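Local coordinates for periplasmic binding protein (Agrobacterium tumefaciens str. B6, PDB 5L9G) that binds the opine mannopine in the periplasm, probably delivering it to an ABC transporter for import, at residues 59-67 and 83-92; 173-181 and 317-327. One frame throughout, in Å; residues are numbered along the deposited sequence.

Contact 1 (59-67 and 83-92); sequences NWAEARAQV and DEPQAKAAGV. With MO0 (mannopine), chain C.
Two neighbouring helices of the periplasmic binding protein fold, 61-69 and 84-89, pack through the indole of W60, and D83 beside the ligand carries the contact into the mannopine site. The Q86 side chain lies over one face of the indole: its CG stands 4.1 Å from the centroid of the W60 six-membered ring, 28° off the normal, a CH-pi contact. Although Q86 NE2 lies 3.3 Å from W60 NE1, both are donors and no hydrogen bond links them. NE2 instead donates within its own segment to D83 OD1 (2.9 Å), on the anti side but in a bent bond tilted out of the carboxylate plane. With OD1 so engaged, D83 OD2 accepts from mannopine OAB at 2.9 Å and from a water that also takes the W60 N-H and meets mannopine OAC. Q86 is thus a second-shell residue that helps fix the rotation of a ligand-binding carboxylate. At the far edge of the indole, V92 CG2 lies 4.0 Å from W60 CZ3. The other V92 branch, CG1, points away from the backbone N (chi1 178°) and reaches A63 CB at 3.7 Å. G91, with positive phi, ends helix 84-89 in a Schellman motif and turns the chain so that V92 faces A63 and R64. The contact borders the periplasmic binding protein pocket, where D83 is one of several residues that bind mannopine, through the OAB hydroxyl.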
loop_
_atom_site.group_PDB
_atom_site.type_symbol
_atom_site.label_atom_id
_atom_site.label_comp_id
_atom_site.label_asym_id
_atom_site.label_seq_id
_atom_site.Cartn_x
_atom_site.Cartn_y
_atom_site.Cartn_z
ATOM N N ASN A 59 -6.573 -7.048 5.725
ATOM C CA ASN A 59 -6.817 -7.911 4.562
ATOM C C ASN A 59 -8.204 -7.684 3.964
ATOM O O ASN A 59 -9.181 -7.727 4.704
ATOM C CB ASN A 59 -6.628 -9.373 5.001
ATOM C CG ASN A 59 -6.494 -10.384 3.891
ATOM O OD1 ASN A 59 -7.174 -10.324 2.867
ATOM N ND2 ASN A 59 -5.641 -11.371 4.091
ATOM N N TRP A 60 -8.293 -7.444 2.623
ATOM C CA TRP A 60 -9.568 -7.233 1.908
ATOM C C TRP A 60 -10.562 -8.376 2.190
ATOM O O TRP A 60 -11.778 -8.159 2.150
ATOM C CB TRP A 60 -9.336 -7.096 0.388
ATOM C CG TRP A 60 -9.132 -8.411 -0.309
ATOM C CD1 TRP A 60 -7.966 -9.111 -0.406
ATOM C CD2 TRP A 60 -10.141 -9.225 -0.925
ATOM N NE1 TRP A 60 -8.180 -10.297 -1.075
ATOM C CE2 TRP A 60 -9.509 -10.401 -1.386
ATOM C CE3 TRP A 60 -11.533 -9.097 -1.088
ATOM C CZ2 TRP A 60 -10.209 -11.421 -2.045
ATOM C CZ3 TRP A 60 -12.228 -10.109 -1.742
ATOM C CH2 TRP A 60 -11.571 -11.255 -2.208
ATOM N N ALA A 61 -10.038 -9.599 2.460
ATOM C CA ALA A 61 -10.862 -10.773 2.759
ATOM C C ALA A 61 -11.753 -10.581 4.013
ATOM O O ALA A 61 -12.774 -11.258 4.143
ATOM C CB ALA A 61 -9.991 -12.015 2.882
ATOM N N GLU A 62 -11.404 -9.616 4.893
ATOM C CA GLU A 62 -12.198 -9.285 6.084
ATOM C C GLU A 62 -13.495 -8.581 5.641
ATOM O O GLU A 62 -14.555 -8.804 6.235
ATOM C CB GLU A 62 -11.398 -8.399 7.053
ATOM C CG GLU A 62 -10.108 -9.032 7.587
ATOM C CD GLU A 62 -9.295 -8.143 8.518
ATOM O OE1 GLU A 62 -9.894 -7.644 9.502
ATOM O OE2 GLU A 62 -8.091 -7.895 8.237
ATOM N N ALA A 63 -13.417 -7.768 4.557
ATOM C CA ALA A 63 -14.596 -7.099 3.987
ATOM C C ALA A 63 -15.481 -8.162 3.322
ATOM O O ALA A 63 -16.714 -8.086 3.419
ATOM C CB ALA A 63 -14.165 -6.055 2.966
ATOM N N ARG A 64 -14.839 -9.180 2.685
ATOM C CA ARG A 64 -15.534 -10.309 2.058
ATOM C C ARG A 64 -16.302 -11.111 3.113
ATOM O O ARG A 64 -17.472 -11.430 2.884
ATOM C CB ARG A 64 -14.562 -11.207 1.268
ATOM C CG ARG A 64 -15.296 -12.324 0.503
ATOM C CD ARG A 64 -14.412 -13.184 -0.372
ATOM N NE ARG A 64 -13.287 -13.752 0.371
ATOM C CZ ARG A 64 -12.321 -14.483 -0.173
ATOM N NH1 ARG A 64 -12.345 -14.769 -1.471
ATOM N NH2 ARG A 64 -11.330 -14.946 0.578
ATOM N N ALA A 65 -15.663 -11.395 4.279
ATOM C CA ALA A 65 -16.290 -12.127 5.396
ATOM C C ALA A 65 -17.544 -11.429 5.899
ATOM O O ALA A 65 -18.527 -12.117 6.200
ATOM C CB ALA A 65 -15.304 -12.324 6.534
ATOM N N GLN A 66 -17.540 -10.072 5.948
ATOM C CA GLN A 66 -18.722 -9.290 6.355
ATOM C C GLN A 66 -19.862 -9.478 5.344
ATOM O O GLN A 66 -21.013 -9.653 5.750
ATOM C CB GLN A 66 -18.387 -7.798 6.492
ATOM C CG GLN A 66 -17.589 -7.465 7.744
ATOM C CD GLN A 66 -17.688 -6.018 8.155
ATOM O OE1 GLN A 66 -18.467 -5.224 7.610
ATOM N NE2 GLN A 66 -16.936 -5.659 9.176
ATOM N N VAL A 67 -19.532 -9.478 4.030
ATOM C CA VAL A 67 -20.516 -9.671 2.959
ATOM C C VAL A 67 -21.082 -11.104 3.025
ATOM O O VAL A 67 -22.300 -11.274 3.000
ATOM C CB VAL A 67 -19.941 -9.301 1.556
ATOM C CG1 VAL A 67 -20.933 -9.619 0.436
ATOM C CG2 VAL A 67 -19.540 -7.829 1.499
ATOM N N ASP A 83 -6.035 -4.947 -5.048
ATOM C CA ASP A 83 -7.037 -5.830 -4.428
ATOM C C ASP A 83 -8.420 -5.538 -5.008
ATOM O O ASP A 83 -9.330 -6.353 -4.848
ATOM C CB ASP A 83 -7.078 -5.657 -2.891
ATOM C CG ASP A 83 -6.075 -6.522 -2.160
ATOM O OD1 ASP A 83 -5.708 -7.594 -2.696
ATOM O OD2 ASP A 83 -5.669 -6.136 -1.051
ATOM N N GLU A 84 -8.583 -4.372 -5.667
ATOM C CA GLU A 84 -9.854 -3.954 -6.261
ATOM C C GLU A 84 -10.417 -4.993 -7.271
ATOM O O GLU A 84 -11.594 -5.334 -7.141
ATOM C CB GLU A 84 -9.748 -2.536 -6.865
ATOM C CG GLU A 84 -11.063 -2.000 -7.422
ATOM C CD GLU A 84 -11.372 -2.279 -8.887
ATOM O OE1 GLU A 84 -12.546 -2.077 -9.258
ATOM O OE2 GLU A 84 -10.461 -2.624 -9.675
ATOM N N PRO A 85 -9.631 -5.549 -8.228
ATOM C CA PRO A 85 -10.227 -6.533 -9.156
ATOM C C PRO A 85 -10.810 -7.776 -8.474
ATOM O O PRO A 85 -11.953 -8.128 -8.769
ATOM C CB PRO A 85 -9.078 -6.863 -10.113
ATOM C CG PRO A 85 -8.139 -5.683 -10.024
ATOM C CD PRO A 85 -8.218 -5.270 -8.579
ATOM N N GLN A 86 -10.065 -8.408 -7.536
ATOM C CA GLN A 86 -10.563 -9.609 -6.848
ATOM C C GLN A 86 -11.727 -9.307 -5.889
ATOM O O GLN A 86 -12.631 -10.140 -5.767
ATOM C CB GLN A 86 -9.436 -10.405 -6.164
ATOM C CG GLN A 86 -8.724 -9.724 -4.987
ATOM C CD GLN A 86 -7.668 -10.621 -4.385
ATOM O OE1 GLN A 86 -7.796 -11.855 -4.343
ATOM N NE2 GLN A 86 -6.582 -10.024 -3.943
ATOM N N ALA A 87 -11.728 -8.113 -5.245
ATOM C CA ALA A 87 -12.829 -7.696 -4.359
ATOM C C ALA A 87 -14.101 -7.471 -5.185
ATOM O O ALA A 87 -15.173 -7.956 -4.802
ATOM C CB ALA A 87 -12.453 -6.430 -3.599
ATOM N N LYS A 88 -13.971 -6.788 -6.346
ATOM C CA LYS A 88 -15.090 -6.533 -7.267
ATOM C C LYS A 88 -15.671 -7.851 -7.823
ATOM O O LYS A 88 -16.894 -7.996 -7.897
ATOM C CB LYS A 88 -14.631 -5.605 -8.414
ATOM C CG LYS A 88 -15.746 -5.221 -9.394
ATOM C CD LYS A 88 -15.457 -3.912 -10.124
ATOM C CE LYS A 88 -14.409 -3.999 -11.195
ATOM N NZ LYS A 88 -13.959 -2.646 -11.601
ATOM N N ALA A 89 -14.795 -8.809 -8.180
ATOM C CA ALA A 89 -15.197 -10.124 -8.721
ATOM C C ALA A 89 -15.922 -10.975 -7.674
ATOM O O ALA A 89 -16.858 -11.714 -8.012
ATOM C CB ALA A 89 -13.972 -10.866 -9.244
ATOM N N ALA A 90 -15.516 -10.841 -6.398
ATOM C CA ALA A 90 -16.127 -11.565 -5.280
ATOM C C ALA A 90 -17.457 -10.934 -4.798
ATOM O O ALA A 90 -18.077 -11.453 -3.868
ATOM C CB ALA A 90 -15.137 -11.686 -4.131
ATOM N N GLY A 91 -17.878 -9.844 -5.444
ATOM C CA GLY A 91 -19.104 -9.122 -5.112
ATOM C C GLY A 91 -19.041 -8.397 -3.782
ATOM O O GLY A 91 -20.059 -8.259 -3.099
ATOM N N VAL A 92 -17.846 -7.913 -3.411
ATOM C CA VAL A 92 -17.606 -7.226 -2.135
ATOM C C VAL A 92 -17.810 -5.701 -2.252
ATOM O O VAL A 92 -18.034 -5.032 -1.242
ATOM C CB VAL A 92 -16.203 -7.622 -1.574
ATOM C CG1 VAL A 92 -15.868 -6.908 -0.262
ATOM C CG2 VAL A 92 -16.123 -9.130 -1.384
HETATM O OAB MO0 C . -6.432 -3.657 0.216
HETATM C CAF MO0 C . -6.330 -3.994 1.573
HETATM C CAG MO0 C . -4.974 -3.667 2.171
HETATM O OAC MO0 C . -4.110 -4.735 1.994
HETATM C CAH MO0 C . -4.402 -2.339 1.739
HETATM O OAM MO0 C . -5.278 -1.302 1.985
HETATM C CAI MO0 C . -3.011 -2.015 2.284
HETATM O OAD MO0 C . -3.024 -1.933 3.677
HETATM C CAJ MO0 C . -2.410 -0.802 1.632
HETATM O OAE MO0 C . -2.324 -1.015 0.252
HETATM C CAK MO0 C . -1.061 -0.361 2.220
HETATM N N MO0 C . -1.123 1.073 2.531
HETATM C CA MO0 C . 0.202 1.641 2.882
HETATM C C MO0 C . 0.306 1.827 4.377
HETATM O O MO0 C . -0.597 1.379 5.116
HETATM C CB MO0 C . 0.510 2.928 2.153
HETATM C CG MO0 C . -0.227 4.120 2.726
HETATM C CD MO0 C . -0.348 5.254 1.771
HETATM O OE1 MO0 C . 0.545 6.325 1.911
HETATM N NE2 MO0 C . -1.202 5.309 0.870
HETATM O OXT MO0 C . 1.326 2.371 4.907
HETATM O O HOH W 1 -5.610 -7.246 1.439
#

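Contact 2 (173-181 and 317-327); sequences PRDKVYEFL and AVQYSVDPNFW
Aromatic packing dominates between 173-181 and 317-327, with Y178 at its middle. D323 CB sits over the centre of the Y178 ring, 3.5 Å from the centroid and 12° off the normal, a close CH-pi contact; V177 CG1 covers the opposite face. The D323 carboxylate stands nearly perpendicular to that ring. F326 approaches obliquely, its ring plane at 47° to that of Y178, and its CB comes within 3.5 Å of Y178 CD1. Beyond it, L181 CB touches F326 CE1 at 3.5 Å, while L181 CD1 lies over the F326 face. V177 serves a second ring as well: its CG2 is over the centre of Y320, close to the ring normal, and Y178 CE2 meets the Y320 edge in plane. The first torsion of Y320, which sets CG between the backbone N and the carbonyl carbon, places its ring face against V177 CG2.

Polar contacts are fewer. D323 N donates to Y178 OH (3.2 Å, 151°), the sole direct hydrogen bond between the segments, and the hydroxyl is also bonded to E164, which W327 NE1 shares. D323 OD1 meanwhile caps helix 324-343 by accepting from N325 N at 3.0 Å, the donor approaching from above the carboxylate plane. At the other end, the guanidinium of R174 lies with one face toward V318 O, which is 3.2 Å from R174 NE but poorly angled for a hydrogen bond. NE donates instead to a water (2.8 Å) that bonds to A317 O and Q319 O, and NH1 forms a salt bridge with D246.

In the fold, the short helix 177-180 packs against strand 320-321, which lies parallel to strand 240-256 in the mixed sheet, and against the N-cap of helix 324-343.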
loop_
_atom_site.group_PDB
_atom_site.type_symbol
_atom_site.label_atom_id
_atom_site.label_comp_id
_atom_site.label_asym_id
_atom_site.label_seq_id
_atom_site.Cartn_x
_atom_site.Cartn_y
_atom_site.Cartn_z
ATOM N N PRO A 173 14.523 -7.036 -15.282
ATOM C CA PRO A 173 14.512 -5.557 -15.321
ATOM C C PRO A 173 13.159 -5.020 -14.807
ATOM O O PRO A 173 12.126 -5.684 -14.980
ATOM C CB PRO A 173 14.741 -5.234 -16.804
ATOM C CG PRO A 173 15.290 -6.499 -17.407
ATOM C CD PRO A 173 14.669 -7.612 -16.635
ATOM N N ARG A 174 13.172 -3.855 -14.124
ATOM C CA ARG A 174 11.959 -3.245 -13.560
ATOM C C ARG A 174 10.809 -3.132 -14.553
ATOM O O ARG A 174 9.659 -3.338 -14.174
ATOM C CB ARG A 174 12.262 -1.867 -12.955
ATOM C CG ARG A 174 12.950 -1.960 -11.609
ATOM C CD ARG A 174 13.096 -0.607 -10.956
ATOM N NE ARG A 174 14.064 0.271 -11.627
ATOM C CZ ARG A 174 15.316 0.463 -11.223
ATOM N NH1 ARG A 174 15.793 -0.197 -10.175
ATOM N NH2 ARG A 174 16.102 1.319 -11.863
ATOM N N ASP A 175 11.118 -2.814 -15.827
ATOM C CA ASP A 175 10.084 -2.657 -16.850
ATOM C C ASP A 175 9.538 -4.003 -17.388
ATOM O O ASP A 175 8.645 -4.004 -18.244
ATOM C CB ASP A 175 10.605 -1.749 -17.987
ATOM C CG ASP A 175 11.792 -2.280 -18.789
ATOM O OD1 ASP A 175 12.543 -3.144 -18.260
ATOM O OD2 ASP A 175 11.996 -1.806 -19.924
ATOM N N LYS A 176 10.096 -5.139 -16.915
ATOM C CA LYS A 176 9.713 -6.491 -17.353
ATOM C C LYS A 176 9.153 -7.373 -16.202
ATOM O O LYS A 176 8.905 -8.561 -16.412
ATOM C CB LYS A 176 10.880 -7.209 -18.060
ATOM C CG LYS A 176 11.470 -6.457 -19.252
ATOM C CD LYS A 176 10.949 -6.972 -20.575
ATOM C CE LYS A 176 11.617 -6.297 -21.752
ATOM N NZ LYS A 176 11.091 -4.922 -21.987
ATOM N N VAL A 177 8.968 -6.811 -15.001
ATOM C CA VAL A 177 8.459 -7.577 -13.854
ATOM C C VAL A 177 7.243 -8.441 -14.214
ATOM O O VAL A 177 7.220 -9.644 -13.933
ATOM C CB VAL A 177 8.150 -6.659 -12.625
ATOM C CG1 VAL A 177 7.361 -7.405 -11.550
ATOM C CG2 VAL A 177 9.427 -6.087 -12.032
ATOM N N TYR A 178 6.234 -7.818 -14.830
ATOM C CA TYR A 178 4.976 -8.500 -15.098
ATOM C C TYR A 178 4.991 -9.326 -16.365
ATOM O O TYR A 178 4.170 -10.233 -16.486
ATOM C CB TYR A 178 3.813 -7.523 -15.039
ATOM C CG TYR A 178 3.632 -6.962 -13.645
ATOM C CD1 TYR A 178 3.118 -7.749 -12.616
ATOM C CD2 TYR A 178 4.047 -5.670 -13.331
ATOM C CE1 TYR A 178 2.945 -7.234 -11.324
ATOM C CE2 TYR A 178 3.846 -5.135 -12.055
ATOM C CZ TYR A 178 3.300 -5.924 -11.055
ATOM O OH TYR A 178 3.110 -5.408 -9.793
ATOM N N GLU A 179 5.967 -9.087 -17.263
ATOM C CA GLU A 179 6.164 -9.926 -18.438
ATOM C C GLU A 179 6.750 -11.252 -17.924
ATOM O O GLU A 179 6.322 -12.317 -18.351
ATOM C CB GLU A 179 7.134 -9.250 -19.416
ATOM C CG GLU A 179 6.502 -8.132 -20.225
ATOM C CD GLU A 179 7.420 -7.517 -21.264
ATOM O OE1 GLU A 179 8.108 -8.278 -21.984
ATOM O OE2 GLU A 179 7.458 -6.269 -21.354
ATOM N N PHE A 180 7.686 -11.175 -16.956
ATOM C CA PHE A 180 8.315 -12.334 -16.320
ATOM C C PHE A 180 7.271 -13.158 -15.565
ATOM O O PHE A 180 7.262 -14.382 -15.689
ATOM C CB PHE A 180 9.442 -11.903 -15.363
ATOM C CG PHE A 180 10.122 -13.038 -14.628
ATOM C CD1 PHE A 180 11.038 -13.856 -15.275
ATOM C CD2 PHE A 180 9.826 -13.303 -13.297
ATOM C CE1 PHE A 180 11.661 -14.908 -14.599
ATOM C CE2 PHE A 180 10.446 -14.360 -12.623
ATOM C CZ PHE A 180 11.359 -15.154 -13.280
ATOM N N LEU A 181 6.384 -12.476 -14.794
ATOM C CA LEU A 181 5.327 -13.122 -14.012
ATOM C C LEU A 181 4.100 -13.528 -14.854
ATOM O O LEU A 181 3.167 -14.128 -14.309
ATOM C CB LEU A 181 4.902 -12.209 -12.853
ATOM C CG LEU A 181 5.930 -11.938 -11.741
ATOM C CD1 LEU A 181 5.376 -10.942 -10.743
ATOM C CD2 LEU A 181 6.373 -13.230 -11.035
ATOM N N ALA A 317 11.502 7.244 -11.486
ATOM C CA ALA A 317 12.543 6.767 -12.403
ATOM C C ALA A 317 13.207 5.451 -11.976
ATOM O O ALA A 317 13.655 4.703 -12.843
ATOM C CB ALA A 317 13.601 7.840 -12.607
ATOM N N VAL A 318 13.242 5.155 -10.655
ATOM C CA VAL A 318 13.895 3.941 -10.143
ATOM C C VAL A 318 12.894 2.912 -9.613
ATOM O O VAL A 318 13.294 1.900 -9.022
ATOM C CB VAL A 318 15.007 4.256 -9.111
ATOM C CG1 VAL A 318 16.138 5.046 -9.779
ATOM C CG2 VAL A 318 14.453 4.982 -7.874
ATOM N N GLN A 319 11.596 3.158 -9.877
ATOM C CA GLN A 319 10.508 2.292 -9.449
ATOM C C GLN A 319 9.809 1.670 -10.657
ATOM O O GLN A 319 10.132 1.956 -11.810
ATOM C CB GLN A 319 9.469 3.112 -8.626
ATOM C CG GLN A 319 9.992 3.594 -7.279
ATOM C CD GLN A 319 8.915 4.310 -6.519
ATOM O OE1 GLN A 319 8.060 3.682 -5.880
ATOM N NE2 GLN A 319 8.881 5.637 -6.648
ATOM N N TYR A 320 8.855 0.797 -10.384
ATOM C CA TYR A 320 7.977 0.240 -11.408
ATOM C C TYR A 320 6.581 0.299 -10.757
ATOM O O TYR A 320 6.487 0.204 -9.531
ATOM C CB TYR A 320 8.388 -1.198 -11.809
ATOM C CG TYR A 320 8.082 -2.198 -10.722
ATOM C CD1 TYR A 320 8.884 -2.288 -9.587
ATOM C CD2 TYR A 320 6.924 -2.970 -10.766
ATOM C CE1 TYR A 320 8.560 -3.141 -8.540
ATOM C CE2 TYR A 320 6.572 -3.801 -9.710
ATOM C CZ TYR A 320 7.410 -3.904 -8.613
ATOM O OH TYR A 320 7.075 -4.721 -7.568
ATOM N N SER A 321 5.523 0.483 -11.558
ATOM C CA SER A 321 4.158 0.565 -11.020
ATOM C C SER A 321 3.541 -0.804 -10.794
ATOM O O SER A 321 3.754 -1.718 -11.599
ATOM C CB SER A 321 3.259 1.383 -11.936
ATOM O OG SER A 321 3.560 2.765 -11.867
ATOM N N VAL A 322 2.731 -0.941 -9.721
ATOM C CA VAL A 322 1.981 -2.190 -9.489
ATOM C C VAL A 322 1.066 -2.411 -10.714
ATOM O O VAL A 322 0.585 -1.432 -11.294
ATOM C CB VAL A 322 1.182 -2.153 -8.141
ATOM C CG1 VAL A 322 0.113 -1.059 -8.138
ATOM C CG2 VAL A 322 0.569 -3.511 -7.788
ATOM N N ASP A 323 0.840 -3.669 -11.115
ATOM C CA ASP A 323 -0.043 -3.940 -12.234
ATOM C C ASP A 323 -1.296 -4.641 -11.743
ATOM O O ASP A 323 -1.259 -5.847 -11.491
ATOM C CB ASP A 323 0.650 -4.748 -13.353
ATOM C CG ASP A 323 -0.174 -4.922 -14.626
ATOM O OD1 ASP A 323 -1.349 -4.450 -14.657
ATOM O OD2 ASP A 323 0.339 -5.536 -15.573
ATOM N N PRO A 324 -2.421 -3.903 -11.611
ATOM C CA PRO A 324 -3.672 -4.541 -11.145
ATOM C C PRO A 324 -4.153 -5.675 -12.055
ATOM O O PRO A 324 -4.803 -6.591 -11.555
ATOM C CB PRO A 324 -4.677 -3.392 -11.092
ATOM C CG PRO A 324 -3.845 -2.146 -11.051
ATOM C CD PRO A 324 -2.613 -2.461 -11.858
ATOM N N ASN A 325 -3.825 -5.634 -13.370
ATOM C CA ASN A 325 -4.199 -6.694 -14.320
ATOM C C ASN A 325 -3.560 -8.031 -13.940
ATOM O O ASN A 325 -4.218 -9.058 -14.071
ATOM C CB ASN A 325 -3.853 -6.305 -15.759
ATOM C CG ASN A 325 -4.603 -5.101 -16.293
ATOM O OD1 ASN A 325 -4.079 -4.319 -17.093
ATOM N ND2 ASN A 325 -5.839 -4.906 -15.859
ATOM N N PHE A 326 -2.303 -8.016 -13.424
ATOM C CA PHE A 326 -1.630 -9.232 -12.967
ATOM C C PHE A 326 -2.405 -9.798 -11.772
ATOM O O PHE A 326 -2.707 -10.992 -11.731
ATOM C CB PHE A 326 -0.177 -8.951 -12.535
ATOM C CG PHE A 326 0.475 -10.152 -11.881
ATOM C CD1 PHE A 326 0.986 -11.196 -12.652
ATOM C CD2 PHE A 326 0.541 -10.260 -10.496
ATOM C CE1 PHE A 326 1.541 -12.324 -12.046
ATOM C CE2 PHE A 326 1.095 -11.393 -9.893
ATOM C CZ PHE A 326 1.593 -12.416 -10.672
ATOM N N TRP A 327 -2.688 -8.928 -10.784
ATOM C CA TRP A 327 -3.388 -9.290 -9.561
ATOM C C TRP A 327 -4.841 -9.706 -9.822
ATOM O O TRP A 327 -5.348 -10.571 -9.115
ATOM C CB TRP A 327 -3.237 -8.180 -8.523
ATOM C CG TRP A 327 -1.812 -8.132 -8.058
ATOM C CD1 TRP A 327 -0.821 -7.322 -8.535
ATOM C CD2 TRP A 327 -1.172 -9.098 -7.218
ATOM N NE1 TRP A 327 0.387 -7.672 -7.970
ATOM C CE2 TRP A 327 0.200 -8.763 -7.159
ATOM C CE3 TRP A 327 -1.638 -10.188 -6.458
ATOM C CZ2 TRP A 327 1.118 -9.505 -6.411
ATOM C CZ3 TRP A 327 -0.728 -10.911 -5.706
ATOM C CH2 TRP A 327 0.627 -10.556 -5.668
HETATM O O HOH W 2 12.582 2.070 -13.181
#

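Both segments of contact 1 precede both of contact 2 in the sequence, and the centres of the two contacts lie about 23 Å apart. They nevertheless meet physically: P85 CG of contact 1 packs 3.8 Å from P324 O of contact 2, at the beginning of helix 324-343, and the side chains of P85 and Q86 rest on A328 and A331 of that helix. The strands behind them belong to one mixed sheet, in which strand 240-256 pairs antiparallel with 76-80 and parallel with 320-321. Contact 1 supplies D83 to the mannopine site, whereas V322 of contact 2 stays about 9 Å from the ligand by its side chain. Helix 324-343 therefore bridges a ligand-binding contact and one whose residues do not touch the ligand.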